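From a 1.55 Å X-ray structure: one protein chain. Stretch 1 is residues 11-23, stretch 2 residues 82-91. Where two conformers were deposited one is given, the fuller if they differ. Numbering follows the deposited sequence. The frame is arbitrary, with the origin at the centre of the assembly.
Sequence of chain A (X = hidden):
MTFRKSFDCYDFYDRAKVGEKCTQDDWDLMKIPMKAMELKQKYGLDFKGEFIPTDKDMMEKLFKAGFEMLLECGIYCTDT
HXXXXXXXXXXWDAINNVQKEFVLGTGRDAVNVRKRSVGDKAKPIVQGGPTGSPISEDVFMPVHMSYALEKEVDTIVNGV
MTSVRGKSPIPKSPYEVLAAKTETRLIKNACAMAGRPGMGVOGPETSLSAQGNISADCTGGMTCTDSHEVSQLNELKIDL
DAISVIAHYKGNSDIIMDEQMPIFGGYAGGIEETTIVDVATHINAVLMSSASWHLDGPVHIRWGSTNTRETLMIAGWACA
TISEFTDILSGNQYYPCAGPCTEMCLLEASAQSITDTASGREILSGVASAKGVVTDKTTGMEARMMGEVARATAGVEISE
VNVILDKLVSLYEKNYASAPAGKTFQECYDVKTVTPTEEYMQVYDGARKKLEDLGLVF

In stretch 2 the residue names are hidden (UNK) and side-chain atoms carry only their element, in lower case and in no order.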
# COMPACT_ATOMS: atom_id res chain seq x y z
N ASP A 11 28.25 5.40 16.82
CA ASP A 11 29.42 5.24 17.69
C ASP A 11 30.66 5.59 16.87
O ASP A 11 31.61 6.16 17.39
CB ASP A 11 29.55 3.79 18.17
CG ASP A 11 28.40 3.36 19.05
OD1 ASP A 11 28.12 4.06 20.04
OD2 ASP A 11 27.79 2.32 18.75
N PHE A 12 30.64 5.24 15.59
CA PHE A 12 31.78 5.53 14.73
C PHE A 12 32.01 7.03 14.68
O PHE A 12 33.14 7.50 14.86
CB PHE A 12 31.56 5.01 13.32
CG PHE A 12 32.81 5.02 12.49
CD1 PHE A 12 33.62 3.89 12.43
CD2 PHE A 12 33.20 6.17 11.82
CE1 PHE A 12 34.83 3.93 11.74
CE2 PHE A 12 34.41 6.21 11.13
CZ PHE A 12 35.22 5.09 11.08
N TYR A 13 30.95 7.78 14.42
CA TYR A 13 31.06 9.24 14.36
C TYR A 13 31.63 9.78 15.66
O TYR A 13 32.56 10.60 15.65
CB TYR A 13 29.68 9.87 14.11
CG TYR A 13 29.72 11.38 14.05
CD1 TYR A 13 30.19 12.04 12.92
CD2 TYR A 13 29.32 12.14 15.15
CE1 TYR A 13 30.26 13.44 12.89
CE2 TYR A 13 29.39 13.53 15.13
CZ TYR A 13 29.86 14.17 14.00
OH TYR A 13 29.92 15.55 13.97
N ASP A 14 31.08 9.32 16.78
CA ASP A 14 31.54 9.76 18.10
C ASP A 14 33.05 9.57 18.26
O ASP A 14 33.77 10.49 18.63
CB ASP A 14 30.84 8.96 19.21
CG ASP A 14 29.37 9.32 19.36
OD1 ASP A 14 28.68 8.61 20.13
OD2 ASP A 14 28.91 10.30 18.73
N ARG A 15 33.51 8.36 17.96
CA ARG A 15 34.93 8.04 18.09
C ARG A 15 35.82 8.74 17.07
O ARG A 15 36.96 9.07 17.36
CB ARG A 15 35.12 6.52 18.01
CG ARG A 15 34.35 5.80 19.10
CD ARG A 15 34.54 4.29 19.07
NE ARG A 15 33.62 3.65 20.01
CZ ARG A 15 33.61 2.36 20.30
NH1 ARG A 15 34.48 1.54 19.71
NH2 ARG A 15 32.73 1.88 21.16
N ALA A 16 35.28 8.97 15.87
CA ALA A 16 36.05 9.63 14.82
C ALA A 16 36.38 11.08 15.17
O ALA A 16 37.31 11.66 14.62
CB ALA A 16 35.29 9.57 13.51
N LYS A 17 35.60 11.66 16.07
CA LYS A 17 35.82 13.05 16.46
C LYS A 17 36.88 13.21 17.55
O LYS A 17 37.49 14.27 17.67
CB LYS A 17 34.51 13.68 16.94
CG LYS A 17 33.39 13.69 15.91
CD LYS A 17 33.68 14.65 14.76
CE LYS A 17 33.59 16.10 15.22
NZ LYS A 17 32.23 16.44 15.73
N VAL A 18 37.10 12.15 18.32
CA VAL A 18 38.08 12.22 19.41
C VAL A 18 39.18 11.16 19.36
O VAL A 18 39.97 11.04 20.29
CB VAL A 18 37.37 12.10 20.78
CG1 VAL A 18 36.35 13.22 20.93
CG2 VAL A 18 36.69 10.74 20.91
N GLY A 19 39.21 10.40 18.27
CA GLY A 19 40.22 9.36 18.14
C GLY A 19 41.63 9.89 18.00
O GLY A 19 41.85 11.10 17.93
N GLU A 20 42.60 8.98 17.96
CA GLU A 20 44.00 9.34 17.82
C GLU A 20 44.23 10.09 16.51
O GLU A 20 43.85 9.61 15.44
CB GLU A 20 44.87 8.08 17.83
CG GLU A 20 46.36 8.33 17.95
CD GLU A 20 47.19 7.08 17.71
OE1 GLU A 20 46.76 5.99 18.13
OE2 GLU A 20 48.28 7.20 17.11
N LYS A 21 44.84 11.27 16.59
CA LYS A 21 45.12 12.07 15.40
C LYS A 21 46.20 11.35 14.61
O LYS A 21 47.12 10.77 15.19
CB LYS A 21 45.61 13.47 15.78
CG LYS A 21 44.92 14.59 15.01
CD LYS A 21 45.38 14.60 13.56
CE LYS A 21 44.80 15.76 12.78
NZ LYS A 21 45.39 15.77 11.42
N CYS A 22 46.11 11.40 13.29
CA CYS A 22 47.06 10.70 12.44
C CYS A 22 46.95 11.22 11.01
O CYS A 22 45.85 11.49 10.53
CB CYS A 22 46.73 9.20 12.52
SG CYS A 22 47.48 8.11 11.32
N THR A 23 48.09 11.39 10.32
CA THR A 23 48.04 11.86 8.94
C THR A 23 47.70 10.67 8.06
O THR A 23 47.90 9.52 8.47
CB THR A 23 49.40 12.44 8.48
OG1 THR A 23 50.36 11.38 8.35
CG2 THR A 23 49.91 13.47 9.47
N UNK A 82 41.41 11.14 12.16
CA UNK A 82 41.55 10.43 13.42
C UNK A 82 41.22 8.95 13.21
O UNK A 82 40.57 8.58 12.23
c UNK A 82 40.64 11.03 14.49
c UNK A 82 41.02 14.72 17.34
c UNK A 82 40.00 13.06 15.81
n UNK A 82 41.42 13.75 18.16
n UNK A 82 41.28 15.98 17.64
n UNK A 82 40.35 14.42 16.23
c UNK A 82 41.07 12.41 14.96
N UNK A 83 41.68 8.12 14.14
CA UNK A 83 41.47 6.68 14.06
C UNK A 83 40.40 6.18 15.02
O UNK A 83 40.39 6.54 16.20
c UNK A 83 45.28 5.93 13.81
c UNK A 83 42.57 4.43 14.32
c UNK A 83 42.79 5.93 14.39
c UNK A 83 43.88 6.37 13.41
N UNK A 84 39.50 5.35 14.51
CA UNK A 84 38.44 4.77 15.33
C UNK A 84 38.86 3.35 15.70
O UNK A 84 39.19 2.54 14.83
c UNK A 84 37.10 4.70 14.57
c UNK A 84 36.59 6.12 14.31
c UNK A 84 36.08 3.92 15.39
N UNK A 85 38.86 3.06 17.00
CA UNK A 85 39.25 1.76 17.51
C UNK A 85 38.06 0.97 18.05
O UNK A 85 37.16 1.53 18.67
c UNK A 85 43.91 1.92 17.40
n UNK A 85 44.99 1.16 18.09
c UNK A 85 41.61 2.48 18.24
c UNK A 85 40.25 1.93 18.65
c UNK A 85 42.53 1.38 17.72
N UNK A 86 38.07 -0.34 17.80
CA UNK A 86 37.03 -1.24 18.28
C UNK A 86 37.62 -2.08 19.41
O UNK A 86 38.84 -2.15 19.56
c UNK A 86 36.24 -1.25 13.53
c UNK A 86 34.37 -0.36 14.74
c UNK A 86 36.75 -1.78 14.71
c UNK A 86 35.06 -0.54 13.55
c UNK A 86 34.88 -0.89 15.91
c UNK A 86 36.07 -1.61 15.92
c UNK A 86 36.60 -2.22 17.19
o UNK A 86 34.55 -0.01 12.39
N UNK A 87 36.76 -2.71 20.20
CA UNK A 87 37.24 -3.59 21.25
C UNK A 87 36.96 -4.99 20.72
O UNK A 87 36.14 -5.16 19.80
o UNK A 87 35.12 -3.81 22.42
c UNK A 87 36.49 -3.41 22.58
c UNK A 87 36.55 -1.96 23.04
N UNK A 88 37.63 -5.99 21.27
CA UNK A 88 37.44 -7.37 20.83
C UNK A 88 35.99 -7.82 20.99
O UNK A 88 35.43 -8.47 20.11
o UNK A 88 38.97 -11.82 21.97
c UNK A 88 38.42 -9.70 21.04
c UNK A 88 38.34 -8.31 21.62
o UNK A 88 40.34 -10.15 22.37
c UNK A 88 39.31 -10.62 21.86
N UNK A 89 35.38 -7.46 22.12
CA UNK A 89 34.00 -7.85 22.37
C UNK A 89 33.02 -7.21 21.39
O UNK A 89 32.00 -7.81 21.05
o UNK A 89 34.71 -7.80 25.89
c UNK A 89 34.34 -8.34 24.83
o UNK A 89 34.53 -9.55 24.57
c UNK A 89 33.60 -7.50 23.80
N UNK A 90 33.32 -5.99 20.95
CA UNK A 90 32.44 -5.31 20.00
C UNK A 90 32.51 -6.01 18.65
O UNK A 90 31.49 -6.17 17.97
o UNK A 90 34.06 -1.35 20.10
c UNK A 90 33.18 -1.60 20.96
o UNK A 90 32.71 -0.73 21.73
c UNK A 90 32.68 -3.02 21.11
c UNK A 90 32.84 -3.84 19.84
N UNK A 91 33.71 -6.43 18.25
CA UNK A 91 33.86 -7.11 16.98
C UNK A 91 33.12 -8.45 16.99
O UNK A 91 32.45 -8.81 16.02
c UNK A 91 35.35 -7.34 16.63
c UNK A 91 35.47 -8.08 15.29
c UNK A 91 36.06 -5.98 16.53
c UNK A 91 37.55 -6.08 16.22
O HOH W 1 42.06 6.10 18.31

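Position 82 carries three carbons, a nitrogen, and then a carbon bearing two more nitrogens, a guanidinium that lies against the backbone of residues 17-19. One terminal nitrogen approaches Gly19 O near the plane of the group, while Lys17 O lies over one of its faces. This is Arg82, and its NH1 donates to Gly19 O at 2.7 Å.

Position 83 has four carbons, forked at the first, with one arm two carbons long; the tip of that arm reaches Cys22 CB. The residue is Ile83, with CD1 3.8 Å from Cys22 CB. Its backbone N donates to Glu20 O at 2.9 Å, and its O receives a CA-H...O contact from Gly19 CA at 3.4 Å. A CB on Gly19 would fall about 2.1 Å from Ile83 O, so the close approach depends on the bare glycine.

Position 84 shows one carbon carrying two others, directed toward the helix between Phe12, Arg15 and Ala16. It is Val84. CG2 sits over the face of the Phe12 ring, 3.8 Å from its centroid, in a CH-pi contact, and is also 3.8 Å from Ala16 CB; CG1 lies 3.8 Å from Arg15 CB.

Position 85 has four carbons in a row ending in nitrogen: Lys85. Its CA-to-CB bond points sideways, and its contribution is the backbone, since Arg15 NH1 donates to Lys85 O at 2.9 Å.

At position 86, one carbon leads to a six-carbon ring bearing an oxygen. This is Tyr86, whose OH lies at the edge of the Phe12 ring, 4.0 Å from CE1 of Phe12.

Position 87, one carbon carrying an oxygen and a carbon, makes no contact with stretch 1. It is Thr87, the N-cap of the following helix.

Positions 88 and 89 both end in a carbon with two oxygens, after two preceding carbons at 88 and one at 89. They are Glu88 and Asp89, both out of reach of stretch 1.

Position 90 has three carbons, the third carrying two oxygens that face the Arg15 guanidinium. It is Glu90: OE2 accepts from Arg15 NH2 at 2.7 Å and OE1 from Arg15 NH1 at 2.9 Å, a two-pronged salt bridge.

Position 91, four carbons forked at the first with one longer arm, is Ile91, also out of reach.

The contact thus joins an apolar centre around Val84 to two arginine anchors, Arg15 reaching stretch 2 and Arg82 reaching back. Beside them, a water bridges Glu20 N and Ile83 O.

Stretch 2 82-91: RIVKYTEDEI
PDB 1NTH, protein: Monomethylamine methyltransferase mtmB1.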